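Local atomic coordinates of SusD superfamily protein (Bacteroides thetaiotaomicron, PDB entry 3MCX), a protein that is of unknown function but, as a SusD-family protein of the outer membrane, probably helps capture glycans or related nutrients at the cell surface. Residues N75-S79 with L459-Q463; E303-R309 with K408-E413; R129-F134 with Y176-D182; A327-V333 with G435-L439; G428-R433 with A447-A452. One frame throughout, in Å; residues are numbered along the deposited sequence. Where two conformers were deposited one is given.

Overall arrangement
The two most buried contacts lie on opposite sides of the chain's centre, about 32 Å apart between centres, and both combine salt bridges with packing: interaction 3 joins two long helices, and interaction 2 fixes a charged loop to helix 403-414. Interactions 1, 4 and 5 are partly buried and differ in chemistry. Interaction 1 is proline-rich loop packing with one backbone hydrogen bond, interaction 4 is a tryptophan contact without any, and interaction 5 is a short antiparallel strand pair. Interactions 4 and 5 touch through H438 CE1 and R433 CG, 3.5 Å apart. Helix 115-140, which carries half of interaction 3, also packs on L459 of interaction 1, while helix 295-301 flanks interactions 2 and 4.

Interaction 1. Residues N75-S79 with L459-Q463; sequences NVLAS and LPIPQ
Two loop pieces, extended as far as L77 on one side, run nearly parallel; the end-to-end directions of 76-79 and 459-463 differ by 17°, with V76 facing L459 (CA-CA 7.6 Å) and A78 facing P462 (CA-CA 4.7 Å). From N75, V76 takes up phi/psi -57/137. Its chi1 p side chain points across, putting CG1 3.6 Å from L459 CD2 and 4.1 Å from P460 CD. L77 is extended (-101/159) and turns its side chain away, but its C atom lies 3.6 Å from P460 CG. The contact thus joins the loop between helices 69-72 and 81-106 to the sequence-distant loop leading into helix 463-468. A78 then bends the chain (-60/-21). Its CB packs 3.9 Å from P460 CB and 3.4 Å from I461 O. Opposite, L459 to P462 keep a polyproline II-like conformation, phi -55 to -66 and psi 140 to 151, and P462 is the helix N-cap. A78 O accepts a hydrogen bond from Q463 N, the first residue of the helix, at 2.9 Å and 164°. Q463, chi1 t, lays OE1 3.6 Å from A78 CB, while its NE2 bonds to D467. S79 (-85/-3) turns its side chain away, its N lying 4.4 Å from Q463 CB.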
# COMPACT_ATOMS: atom_id res chain seq x y z
N ASN A 75 -17.48 -3.11 8.90
CA ASN A 75 -18.91 -2.91 8.76
C ASN A 75 -19.30 -1.94 7.62
O ASN A 75 -20.48 -1.63 7.45
CB ASN A 75 -19.55 -2.49 10.09
CG ASN A 75 -19.02 -1.19 10.62
OD1 ASN A 75 -18.45 -0.41 9.87
ND2 ASN A 75 -19.15 -0.98 11.92
N VAL A 76 -18.33 -1.53 6.84
CA VAL A 76 -18.55 -0.60 5.73
C VAL A 76 -19.59 -1.15 4.74
O VAL A 76 -19.59 -2.34 4.40
CB VAL A 76 -17.21 -0.25 5.04
CG1 VAL A 76 -16.55 -1.49 4.37
CG2 VAL A 76 -17.41 0.88 4.04
N LEU A 77 -20.50 -0.29 4.30
CA LEU A 77 -21.61 -0.62 3.42
C LEU A 77 -21.34 -0.20 1.98
O LEU A 77 -20.54 0.68 1.68
CB LEU A 77 -22.87 0.09 3.88
CG LEU A 77 -23.31 -0.16 5.32
CD1 LEU A 77 -24.56 0.67 5.63
CD2 LEU A 77 -23.55 -1.65 5.59
N ALA A 78 -22.06 -0.84 1.05
CA ALA A 78 -21.97 -0.51 -0.37
C ALA A 78 -22.34 0.92 -0.71
O ALA A 78 -21.91 1.41 -1.74
CB ALA A 78 -22.89 -1.43 -1.16
N SER A 79 -23.09 1.57 0.19
CA SER A 79 -23.53 2.94 0.01
C SER A 79 -22.48 3.98 0.48
O SER A 79 -22.74 5.18 0.34
CB SER A 79 -24.80 3.16 0.80
OG SER A 79 -24.56 2.88 2.17
N LEU A 459 -14.39 -5.94 0.19
CA LEU A 459 -15.26 -4.77 0.36
C LEU A 459 -16.46 -4.88 -0.53
O LEU A 459 -16.39 -5.47 -1.61
CB LEU A 459 -14.50 -3.48 0.05
CG LEU A 459 -13.38 -3.11 1.02
CD1 LEU A 459 -12.72 -1.84 0.54
CD2 LEU A 459 -13.91 -2.91 2.42
N PRO A 460 -17.58 -4.28 -0.14
CA PRO A 460 -18.72 -4.28 -1.04
C PRO A 460 -18.45 -3.46 -2.30
O PRO A 460 -17.86 -2.41 -2.22
CB PRO A 460 -19.85 -3.66 -0.22
CG PRO A 460 -19.13 -2.82 0.75
CD PRO A 460 -17.82 -3.47 1.06
N ILE A 461 -18.91 -3.99 -3.41
CA ILE A 461 -18.94 -3.27 -4.67
C ILE A 461 -19.88 -2.06 -4.44
O ILE A 461 -20.90 -2.20 -3.81
CB ILE A 461 -19.50 -4.17 -5.78
CG1 ILE A 461 -18.68 -5.48 -5.95
CG2 ILE A 461 -19.64 -3.40 -7.14
CD1 ILE A 461 -17.21 -5.30 -6.23
N PRO A 462 -19.53 -0.88 -4.97
CA PRO A 462 -20.39 0.28 -4.75
C PRO A 462 -21.81 0.01 -5.18
O PRO A 462 -22.08 -0.55 -6.26
CB PRO A 462 -19.75 1.38 -5.62
CG PRO A 462 -18.35 0.99 -5.79
CD PRO A 462 -18.28 -0.53 -5.66
N GLN A 463 -22.78 0.49 -4.39
CA GLN A 463 -24.16 0.33 -4.73
C GLN A 463 -24.51 1.00 -6.06
O GLN A 463 -25.38 0.53 -6.77
CB GLN A 463 -25.11 0.88 -3.64
CG GLN A 463 -26.53 0.50 -3.80
CD GLN A 463 -26.77 -0.99 -3.69
OE1 GLN A 463 -26.09 -1.65 -2.89
NE2 GLN A 463 -27.73 -1.52 -4.45

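Interaction 2. Residues E303-R309 with K408-E413; sequences EDPKDVR and KERRKE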
# COMPACT_ATOMS: atom_id res chain seq x y z
N GLU A 303 9.23 -5.97 22.30
CA GLU A 303 9.98 -7.23 22.43
C GLU A 303 11.49 -6.99 22.27
O GLU A 303 12.29 -7.80 22.74
CB GLU A 303 9.49 -8.32 21.44
CG GLU A 303 8.07 -8.74 21.71
CD GLU A 303 7.51 -9.75 20.73
OE1 GLU A 303 8.25 -10.29 19.89
OE2 GLU A 303 6.28 -9.99 20.78
N ASP A 304 11.86 -5.89 21.61
CA ASP A 304 13.27 -5.51 21.51
C ASP A 304 13.44 -4.03 21.87
O ASP A 304 13.15 -3.17 21.04
CB ASP A 304 13.84 -5.83 20.11
CG ASP A 304 15.30 -5.43 19.96
OD1 ASP A 304 15.92 -5.01 20.96
OD2 ASP A 304 15.81 -5.51 18.81
N PRO A 305 13.89 -3.73 23.09
CA PRO A 305 14.08 -2.33 23.48
C PRO A 305 15.16 -1.57 22.71
O PRO A 305 15.15 -0.33 22.77
CB PRO A 305 14.44 -2.40 24.97
CG PRO A 305 14.29 -3.78 25.38
CD PRO A 305 14.09 -4.66 24.22
N LYS A 306 16.04 -2.28 21.99
CA LYS A 306 17.13 -1.64 21.22
C LYS A 306 16.72 -1.30 19.78
O LYS A 306 17.53 -0.81 18.99
CB LYS A 306 18.35 -2.59 21.16
CG LYS A 306 18.87 -3.07 22.52
CD LYS A 306 19.28 -1.94 23.38
CE LYS A 306 20.01 -2.47 24.61
NZ LYS A 306 20.40 -1.38 25.53
N ASP A 307 15.47 -1.57 19.43
CA ASP A 307 14.96 -1.38 18.09
C ASP A 307 14.90 0.14 17.78
O ASP A 307 14.28 0.92 18.50
CB ASP A 307 13.59 -2.02 17.99
CG ASP A 307 13.13 -2.19 16.57
OD1 ASP A 307 13.21 -1.24 15.74
OD2 ASP A 307 12.59 -3.29 16.26
N VAL A 308 15.54 0.56 16.69
CA VAL A 308 15.51 1.98 16.30
C VAL A 308 14.09 2.47 16.01
O VAL A 308 13.83 3.66 16.14
CB VAL A 308 16.41 2.23 15.07
CG1 VAL A 308 15.84 1.63 13.81
CG2 VAL A 308 16.73 3.76 14.90
N ARG A 309 13.17 1.58 15.63
CA ARG A 309 11.81 1.98 15.24
C ARG A 309 10.97 2.52 16.41
O ARG A 309 9.92 3.12 16.18
CB ARG A 309 11.14 0.82 14.49
CG ARG A 309 11.80 0.62 13.14
CD ARG A 309 11.53 -0.72 12.49
NE ARG A 309 12.11 -1.83 13.24
CZ ARG A 309 12.34 -3.04 12.74
NH1 ARG A 309 12.11 -3.31 11.46
NH2 ARG A 309 12.80 -3.99 13.52
N LYS A 408 6.62 -10.85 11.82
CA LYS A 408 6.92 -9.87 12.87
C LYS A 408 7.79 -8.73 12.36
O LYS A 408 7.50 -7.57 12.63
CB LYS A 408 7.60 -10.51 14.06
CG LYS A 408 6.69 -11.34 14.98
CD LYS A 408 7.44 -11.78 16.23
CE LYS A 408 6.56 -12.42 17.30
NZ LYS A 408 7.32 -12.68 18.58
N GLU A 409 8.86 -9.03 11.64
CA GLU A 409 9.73 -7.98 11.13
C GLU A 409 8.99 -7.07 10.17
O GLU A 409 9.18 -5.83 10.21
CB GLU A 409 10.96 -8.58 10.46
CG GLU A 409 12.12 -7.60 10.33
CD GLU A 409 12.62 -7.11 11.66
OE1 GLU A 409 12.45 -7.80 12.69
OE2 GLU A 409 13.24 -6.03 11.66
N ARG A 410 8.14 -7.63 9.31
CA ARG A 410 7.35 -6.82 8.40
C ARG A 410 6.41 -5.88 9.13
O ARG A 410 6.23 -4.72 8.73
CB ARG A 410 6.52 -7.69 7.45
CG ARG A 410 7.35 -8.48 6.41
CD ARG A 410 6.46 -9.35 5.50
NE ARG A 410 5.58 -8.50 4.71
CZ ARG A 410 5.85 -7.98 3.52
NH1 ARG A 410 6.93 -8.31 2.83
NH2 ARG A 410 4.98 -7.17 3.00
N ARG A 411 5.78 -6.36 10.20
CA ARG A 411 4.88 -5.52 10.99
C ARG A 411 5.66 -4.33 11.59
O ARG A 411 5.18 -3.19 11.60
CB ARG A 411 4.17 -6.32 12.09
CG ARG A 411 3.05 -7.18 11.50
CD ARG A 411 2.59 -8.18 12.52
NE ARG A 411 1.97 -7.54 13.68
CZ ARG A 411 1.71 -8.15 14.83
NH1 ARG A 411 2.03 -9.45 15.00
NH2 ARG A 411 1.13 -7.48 15.83
N LYS A 412 6.86 -4.60 12.09
CA LYS A 412 7.68 -3.54 12.68
C LYS A 412 8.14 -2.54 11.59
O LYS A 412 8.11 -1.34 11.79
CB LYS A 412 8.90 -4.11 13.38
CG LYS A 412 8.60 -4.95 14.63
CD LYS A 412 9.86 -5.59 15.19
CE LYS A 412 9.55 -6.61 16.27
NZ LYS A 412 10.79 -7.07 16.96
N GLU A 413 8.58 -3.04 10.45
CA GLU A 413 9.20 -2.23 9.42
C GLU A 413 8.20 -1.44 8.61
O GLU A 413 8.48 -0.30 8.24
CB GLU A 413 10.04 -3.11 8.48
CG GLU A 413 10.86 -2.30 7.46
CD GLU A 413 11.79 -1.29 8.14
OE1 GLU A 413 12.41 -1.66 9.16
OE2 GLU A 413 11.92 -0.13 7.65
O HOH W 1 10.21 -9.53 18.13
O HOH W 2 4.66 -11.73 19.86
O HOH W 3 11.25 -4.65 18.22
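At the heart of this contact R309 is held by three carboxylates. Within its own loop, D307 OD1 takes R309 NE and D307 OD2 takes NH2, both at 2.8 Å. Across to the helix, E409 OE2 accepts from R309 NH2 at 2.8 Å and NH1 at 3.0 Å, and E413 OE1 accepts from R309 NH1 at 2.8 Å. D307, R309, E409 and E413 thus form a salt-bridge network tying the loop to helix 403-414. E413 is also bound by Y244, R355 and R388. D307 OD1 closes an Asx turn on R309 N as well, so the same aspartate holds both the backbone and the side chain of R309. Farther out, K408 NZ makes a salt bridge with E303 OE1 (2.9 Å). K412 NZ reaches D307 OD2 through water 3 and E303 OE1 through water 1. Packing completes the contact: K412 CB sits over one face of the R309 guanidinium, 3.7 Å from CZ. A type I turn, D304 to D307, shapes the loop. Around the pair, E409 touches helices 374-385 and 356-370, whereas K408 and K412 lean on L300 and L301 of helix 295-301, just upstream of the loop.

Interaction 3. Residues R129-F134 with Y176-D182; sequences RGLSLF and YEQVVSD. With ZN (zinc ion), chain B.
V179, F134 and D182 bury the most surface where residues 129-134 of helix 115-140 cross residues 176-182 of helix 172-186. The segment axes come within 8.0 Å and run nearly antiparallel at 156° (signed -156°), with G130 and V179 in closest register, CA-CA 4.2 Å. Glycine permits this approach: a CB there would stand 3.1 Å from V179 O and 3.2 Å from D182 CB. V179, chi1 t, lodges CG2 3.4 Å from G130 O, 3.9 Å from L133 CG and 3.9 Å from F134 CB. F134 (chi1 t, chi2 63°) directs its ring edge at the face of Y176 (chi1 m) in an offset edge-to-face pair, centroids 5.6 Å apart, planes at 86°. D182, chi1 m, forms a two-pronged salt bridge with R129: NE to OD2 and NH2 to OD1, each 2.9 Å at 175°. R129 NH1 goes to N99, and Q178 NE2 donates a further hydrogen bond to D182 OD1 at 2.8 Å. L133 CD2 packs 3.6 Å from Q178 CB. On the outward side, E177 OE1 binds a zinc ion at 1.9 Å, with water 5 at 2.0 Å from the metal. Such close antiparallel helix pairs are consistent with the TPR-like helical repeats on which SusD proteins are built.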
# COMPACT_ATOMS: atom_id res chain seq x y z
N ARG A 129 -1.55 1.36 -14.91
CA ARG A 129 -2.79 0.59 -15.17
C ARG A 129 -2.79 -0.73 -14.38
O ARG A 129 -3.79 -1.11 -13.79
CB ARG A 129 -2.94 0.29 -16.66
CG ARG A 129 -4.36 -0.15 -17.04
CD ARG A 129 -4.55 -0.34 -18.51
NE ARG A 129 -3.81 -1.47 -19.06
CZ ARG A 129 -3.74 -1.74 -20.35
NH1 ARG A 129 -4.34 -0.95 -21.22
NH2 ARG A 129 -3.06 -2.80 -20.80
N GLY A 130 -1.68 -1.42 -14.40
CA GLY A 130 -1.56 -2.67 -13.67
C GLY A 130 -1.65 -2.49 -12.17
O GLY A 130 -2.38 -3.22 -11.47
N LEU A 131 -0.95 -1.47 -11.67
CA LEU A 131 -1.00 -1.17 -10.23
C LEU A 131 -2.43 -0.82 -9.79
O LEU A 131 -2.90 -1.28 -8.74
CB LEU A 131 -0.06 -0.01 -9.94
CG LEU A 131 0.07 0.44 -8.51
CD1 LEU A 131 0.42 -0.73 -7.60
CD2 LEU A 131 1.15 1.57 -8.44
N SER A 132 -3.12 -0.05 -10.63
CA SER A 132 -4.48 0.35 -10.32
C SER A 132 -5.42 -0.86 -10.26
O SER A 132 -6.21 -0.99 -9.33
CB SER A 132 -4.93 1.42 -11.29
OG SER A 132 -4.16 2.63 -11.14
N LEU A 133 -5.34 -1.76 -11.25
CA LEU A 133 -6.19 -2.94 -11.26
C LEU A 133 -5.86 -3.80 -10.03
O LEU A 133 -6.77 -4.34 -9.39
CB LEU A 133 -6.01 -3.71 -12.55
CG LEU A 133 -6.81 -5.03 -12.64
CD1 LEU A 133 -8.31 -4.85 -12.40
CD2 LEU A 133 -6.54 -5.76 -13.98
N PHE A 134 -4.57 -3.94 -9.68
CA PHE A 134 -4.16 -4.68 -8.49
C PHE A 134 -4.81 -4.11 -7.23
O PHE A 134 -5.35 -4.84 -6.40
CB PHE A 134 -2.62 -4.64 -8.38
CG PHE A 134 -2.05 -5.31 -7.17
CD1 PHE A 134 -2.21 -6.66 -6.96
CD2 PHE A 134 -1.29 -4.60 -6.26
CE1 PHE A 134 -1.62 -7.28 -5.87
CE2 PHE A 134 -0.72 -5.22 -5.16
CZ PHE A 134 -0.87 -6.54 -4.98
N TYR A 176 -5.34 -10.58 -11.73
CA TYR A 176 -3.89 -10.69 -11.51
C TYR A 176 -3.11 -10.95 -12.82
O TYR A 176 -2.02 -10.42 -13.01
CB TYR A 176 -3.54 -11.73 -10.45
CG TYR A 176 -3.53 -11.27 -9.01
CD1 TYR A 176 -4.70 -11.14 -8.27
CD2 TYR A 176 -2.34 -11.02 -8.37
CE1 TYR A 176 -4.67 -10.74 -6.94
CE2 TYR A 176 -2.30 -10.62 -7.04
CZ TYR A 176 -3.47 -10.52 -6.32
OH TYR A 176 -3.41 -10.15 -4.99
N GLU A 177 -3.66 -11.77 -13.70
CA GLU A 177 -3.00 -12.01 -15.01
C GLU A 177 -2.80 -10.69 -15.74
O GLU A 177 -1.74 -10.44 -16.30
CB GLU A 177 -3.82 -12.92 -15.89
CG GLU A 177 -3.79 -14.35 -15.52
CD GLU A 177 -4.68 -15.15 -16.46
OE1 GLU A 177 -5.61 -14.56 -17.09
OE2 GLU A 177 -4.42 -16.37 -16.59
N GLN A 178 -3.82 -9.84 -15.71
CA GLN A 178 -3.71 -8.54 -16.42
C GLN A 178 -2.71 -7.61 -15.73
O GLN A 178 -1.96 -6.91 -16.44
CB GLN A 178 -5.08 -7.89 -16.55
CG GLN A 178 -5.10 -6.65 -17.42
CD GLN A 178 -4.77 -6.95 -18.85
OE1 GLN A 178 -5.44 -7.76 -19.50
NE2 GLN A 178 -3.74 -6.28 -19.36
N VAL A 179 -2.69 -7.63 -14.39
CA VAL A 179 -1.74 -6.83 -13.65
C VAL A 179 -0.31 -7.21 -14.02
O VAL A 179 0.53 -6.35 -14.34
CB VAL A 179 -1.91 -7.02 -12.16
CG1 VAL A 179 -0.74 -6.36 -11.38
CG2 VAL A 179 -3.30 -6.48 -11.70
N VAL A 180 -0.04 -8.51 -13.95
CA VAL A 180 1.28 -9.05 -14.28
C VAL A 180 1.67 -8.74 -15.72
O VAL A 180 2.80 -8.33 -15.99
CB VAL A 180 1.35 -10.57 -13.98
CG1 VAL A 180 2.64 -11.19 -14.54
CG2 VAL A 180 1.26 -10.82 -12.42
N SER A 181 0.74 -8.91 -16.64
CA SER A 181 0.99 -8.59 -18.03
C SER A 181 1.40 -7.11 -18.22
O SER A 181 2.39 -6.79 -18.90
CB SER A 181 -0.27 -8.88 -18.85
OG SER A 181 -0.09 -8.61 -20.23
N ASP A 182 0.62 -6.21 -17.65
CA ASP A 182 0.88 -4.77 -17.79
C ASP A 182 2.25 -4.40 -17.24
O ASP A 182 3.03 -3.72 -17.89
CB ASP A 182 -0.19 -3.95 -17.12
CG ASP A 182 -1.52 -3.95 -17.87
OD1 ASP A 182 -1.59 -4.50 -18.97
OD2 ASP A 182 -2.48 -3.35 -17.33
ZN ZN B . -6.75 -15.43 -18.36
O HOH W 4 -4.59 -3.47 -15.59
O HOH W 5 -7.84 -13.77 -18.54

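Interaction 4. Residues A327-V333 with G435-L439; sequences AAMHEKV and GSWHL. With ZN (zinc ion), chain D.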
# COMPACT_ATOMS: atom_id res chain seq x y z
N ALA A 327 -7.08 3.97 28.33
CA ALA A 327 -5.88 3.13 28.49
C ALA A 327 -4.69 3.57 27.62
O ALA A 327 -3.53 3.23 27.92
CB ALA A 327 -6.22 1.64 28.22
N ALA A 328 -4.94 4.37 26.58
CA ALA A 328 -3.89 4.86 25.69
C ALA A 328 -3.39 6.26 26.06
O ALA A 328 -2.46 6.72 25.40
CB ALA A 328 -4.41 4.91 24.24
N MSE A 329 -4.00 6.90 27.05
CA MSE A 329 -3.78 8.35 27.33
C MSE A 329 -2.32 8.78 27.23
O MSE A 329 -2.00 9.80 26.49
CB MSE A 329 -4.35 8.73 28.68
CG MSE A 329 -4.20 10.21 29.01
SE MSE A 329 -5.01 10.76 30.65
CE MSE A 329 -6.76 11.11 29.98
N HIS A 330 -1.43 8.07 27.92
CA HIS A 330 0.01 8.43 27.97
C HIS A 330 0.88 7.39 27.18
O HIS A 330 2.13 7.42 27.30
CB HIS A 330 0.49 8.69 29.40
CG HIS A 330 -0.24 9.82 30.05
ND1 HIS A 330 0.11 11.16 29.89
CD2 HIS A 330 -1.32 9.80 30.85
CE1 HIS A 330 -0.76 11.90 30.56
NE2 HIS A 330 -1.62 11.10 31.17
N GLU A 331 0.27 6.56 26.37
CA GLU A 331 1.04 5.62 25.60
C GLU A 331 1.56 6.22 24.29
O GLU A 331 1.03 7.20 23.78
CB GLU A 331 0.18 4.37 25.34
CG GLU A 331 -0.28 3.67 26.60
CD GLU A 331 0.88 3.16 27.40
OE1 GLU A 331 1.76 2.51 26.79
OE2 GLU A 331 0.88 3.48 28.60
N LYS A 332 2.61 5.64 23.74
CA LYS A 332 3.23 6.15 22.54
C LYS A 332 2.50 5.67 21.28
O LYS A 332 3.05 4.93 20.46
CB LYS A 332 4.72 5.80 22.54
CG LYS A 332 5.47 6.44 23.64
CD LYS A 332 6.97 6.14 23.58
CE LYS A 332 7.72 6.78 24.74
NZ LYS A 332 9.20 6.68 24.46
N VAL A 333 1.26 6.13 21.14
CA VAL A 333 0.37 5.60 20.11
C VAL A 333 0.31 6.44 18.84
O VAL A 333 -0.41 6.08 17.93
CB VAL A 333 -1.06 5.42 20.67
CG1 VAL A 333 -1.03 4.43 21.86
CG2 VAL A 333 -1.73 6.78 21.06
N GLY A 435 -5.26 -5.89 21.77
CA GLY A 435 -4.81 -4.78 22.58
C GLY A 435 -5.91 -4.10 23.35
O GLY A 435 -7.05 -4.00 22.88
N SER A 436 -5.58 -3.60 24.54
CA SER A 436 -6.58 -3.13 25.49
C SER A 436 -7.29 -1.83 25.11
O SER A 436 -8.31 -1.51 25.75
CB SER A 436 -5.99 -3.00 26.90
OG SER A 436 -5.06 -1.95 26.96
N TRP A 437 -6.76 -1.07 24.15
CA TRP A 437 -7.47 0.12 23.70
C TRP A 437 -8.10 0.03 22.34
O TRP A 437 -8.55 1.03 21.80
CB TRP A 437 -6.64 1.40 23.87
CG TRP A 437 -5.27 1.45 23.21
CD1 TRP A 437 -4.98 1.84 21.96
CD2 TRP A 437 -4.01 1.16 23.84
NE1 TRP A 437 -3.62 1.80 21.74
CE2 TRP A 437 -3.01 1.37 22.88
CE3 TRP A 437 -3.63 0.75 25.13
CZ2 TRP A 437 -1.65 1.21 23.16
CZ3 TRP A 437 -2.28 0.58 25.42
CH2 TRP A 437 -1.31 0.80 24.43
N HIS A 438 -8.21 -1.17 21.76
CA HIS A 438 -9.07 -1.32 20.63
C HIS A 438 -10.46 -0.85 20.99
O HIS A 438 -10.93 -0.97 22.14
CB HIS A 438 -9.07 -2.76 20.14
CG HIS A 438 -7.89 -3.08 19.28
ND1 HIS A 438 -7.76 -2.63 17.98
CD2 HIS A 438 -6.77 -3.81 19.54
CE1 HIS A 438 -6.61 -3.05 17.48
NE2 HIS A 438 -6.00 -3.79 18.40
N LEU A 439 -11.16 -0.36 19.97
CA LEU A 439 -12.45 0.24 20.24
C LEU A 439 -13.50 -0.79 20.60
O LEU A 439 -13.49 -1.91 20.06
CB LEU A 439 -12.94 1.05 19.05
CG LEU A 439 -12.01 2.15 18.63
CD1 LEU A 439 -12.69 3.07 17.55
CD2 LEU A 439 -11.48 2.97 19.80
ZN ZN D . 1.79 11.98 29.27
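No hydrogen bond crosses this contact; a single indole does nearly all the work. W437, chi1 p, lays the face of its five-membered ring beneath A328 CB, which sits 3.7 Å from the centroid and just 10° off the ring normal, a clean CH-pi contact. The same loop also touches the six-membered ring: A327 O is 3.7 Å from CE3, E331 CG 3.7 Å from CH2, and V333 CG1 3.5 Å from CZ2. Both sides are built from type I turns, A328-E331 and G435-H438, so two irregular connections of the SusD fold meet here: the one leading into strand 334-335 and the one leading into helix 441-444. The turn A328-E331 also bears H330, whose ND1 binds zinc at 2.0 Å together with E315 and E319; its imidazole takes no part in the contact with W437. W437 NE1 bonds to L293 O, and helix 295-301 packs on the tryptophan and on V333 through L298. Beside them, A327 CB lies 4.0 Å from S436 OG.

Interaction 5. Residues G428-R433 with A447-A452; sequences GLAIER and AQKIEA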
# COMPACT_ATOMS: atom_id res chain seq x y z
N GLY A 428 -2.98 -17.07 5.16
CA GLY A 428 -4.13 -17.73 5.77
C GLY A 428 -4.30 -17.50 7.26
O GLY A 428 -4.86 -18.34 7.98
N LEU A 429 -3.80 -16.37 7.73
CA LEU A 429 -3.71 -16.12 9.17
C LEU A 429 -4.87 -15.26 9.63
O LEU A 429 -5.22 -14.28 8.96
CB LEU A 429 -2.43 -15.35 9.49
CG LEU A 429 -1.16 -16.12 9.17
CD1 LEU A 429 0.06 -15.22 9.49
CD2 LEU A 429 -1.04 -17.48 9.91
N ALA A 430 -5.45 -15.62 10.75
CA ALA A 430 -6.46 -14.79 11.41
C ALA A 430 -5.83 -13.54 11.99
O ALA A 430 -4.74 -13.59 12.58
CB ALA A 430 -7.18 -15.56 12.53
N ILE A 431 -6.59 -12.46 11.89
CA ILE A 431 -6.22 -11.14 12.41
C ILE A 431 -6.96 -10.97 13.72
O ILE A 431 -8.18 -11.04 13.74
CB ILE A 431 -6.67 -10.07 11.44
CG1 ILE A 431 -5.85 -10.16 10.15
CG2 ILE A 431 -6.51 -8.69 12.10
CD1 ILE A 431 -6.55 -9.47 8.99
N GLU A 432 -6.23 -10.81 14.84
CA GLU A 432 -6.87 -10.65 16.16
C GLU A 432 -6.46 -9.29 16.73
O GLU A 432 -5.28 -8.98 16.85
CB GLU A 432 -6.48 -11.77 17.14
CG GLU A 432 -7.06 -13.15 16.80
CD GLU A 432 -6.73 -14.20 17.86
OE1 GLU A 432 -5.54 -14.59 17.98
OE2 GLU A 432 -7.65 -14.59 18.60
N ARG A 433 -7.46 -8.50 17.08
CA ARG A 433 -7.26 -7.21 17.74
C ARG A 433 -7.36 -7.45 19.25
O ARG A 433 -8.46 -7.47 19.80
CB ARG A 433 -8.34 -6.24 17.26
CG ARG A 433 -8.19 -5.73 15.87
CD ARG A 433 -8.68 -6.67 14.72
NE ARG A 433 -8.60 -5.87 13.51
CZ ARG A 433 -9.52 -5.01 13.09
NH1 ARG A 433 -10.76 -5.03 13.56
NH2 ARG A 433 -9.20 -4.19 12.14
N ALA A 447 -15.65 -7.89 14.98
CA ALA A 447 -14.40 -7.67 14.29
C ALA A 447 -13.21 -7.69 15.24
O ALA A 447 -12.17 -7.09 14.95
CB ALA A 447 -14.45 -6.34 13.45
N GLN A 448 -13.33 -8.42 16.33
CA GLN A 448 -12.16 -8.68 17.17
C GLN A 448 -11.23 -9.73 16.52
O GLN A 448 -10.02 -9.73 16.74
CB GLN A 448 -12.58 -9.14 18.56
CG GLN A 448 -13.29 -8.04 19.35
CD GLN A 448 -13.57 -8.50 20.76
OE1 GLN A 448 -14.51 -9.27 21.00
NE2 GLN A 448 -12.76 -8.05 21.70
N LYS A 449 -11.82 -10.64 15.76
CA LYS A 449 -11.08 -11.68 15.03
C LYS A 449 -11.63 -11.72 13.62
O LYS A 449 -12.85 -11.82 13.44
CB LYS A 449 -11.21 -13.07 15.67
CG LYS A 449 -10.39 -14.16 14.88
CD LYS A 449 -10.57 -15.57 15.33
CE LYS A 449 -11.93 -16.15 14.90
NZ LYS A 449 -12.03 -17.63 14.82
N ILE A 450 -10.73 -11.68 12.65
CA ILE A 450 -11.12 -11.81 11.22
C ILE A 450 -10.28 -12.93 10.61
O ILE A 450 -9.08 -12.78 10.47
CB ILE A 450 -10.96 -10.52 10.42
CG1 ILE A 450 -11.65 -9.35 11.14
CG2 ILE A 450 -11.53 -10.65 9.01
CD1 ILE A 450 -10.66 -8.56 11.98
N GLU A 451 -10.95 -14.01 10.22
CA GLU A 451 -10.29 -15.07 9.44
C GLU A 451 -10.01 -14.61 8.02
O GLU A 451 -10.70 -13.74 7.49
CB GLU A 451 -11.13 -16.34 9.40
CG GLU A 451 -11.44 -16.91 10.76
CD GLU A 451 -10.29 -17.71 11.37
OE1 GLU A 451 -9.13 -17.62 10.88
OE2 GLU A 451 -10.60 -18.43 12.35
N ALA A 452 -8.98 -15.21 7.39
CA ALA A 452 -8.60 -14.85 6.02
C ALA A 452 -9.62 -15.28 4.97
O ALA A 452 -9.58 -14.81 3.83
CB ALA A 452 -7.21 -15.44 5.67
O HOH W 6 -7.57 -17.43 8.72
O HOH W 7 -7.25 -12.55 7.94
O HOH W 8 -9.93 -12.24 19.06
O HOH W 9 -10.60 -6.09 20.90
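Backbone groups pair first here. I431 and I450 form the antiparallel hydrogen-bonded pair, I431 N to I450 O at 2.9 Å and I450 N to I431 O at 2.8 Å, and two residues on, R433 N gives to Q448 O (2.9 Å). E432 and K449 make the intervening non-hydrogen-bonded pair, CA-CA 4.5 Å, with CA-H...O contacts from K449 CA to I431 O (3.2 Å) and E432 CA to Q448 O (3.3 Å). R433 adds a side-chain bond, NH1 to A447 O at 2.9 Å; NH1 also donates to Y72 O and NE to A53 O, while I450 CD1 covers one face of the guanidinium. Waters add to the pairing at both ends. Water 6 gives to G428 O and E451 OE1 and accepts from A452 N, I450 O accepts from both I431 N and water 7, which also gives to L429 O, and water 9 links R433 O with Q448 NE2. K449 NZ forms a salt bridge with E451 OE2 at 3.0 Å. I431 and I450 share the face that packs on Y74. G428, at positive phi, ends helix 420-426 in a Schellman motif, and the chain then enters a two-stranded antiparallel ribbon whose connection carries helix 441-444, in a SusD-family fold whose regular structure is mostly helix.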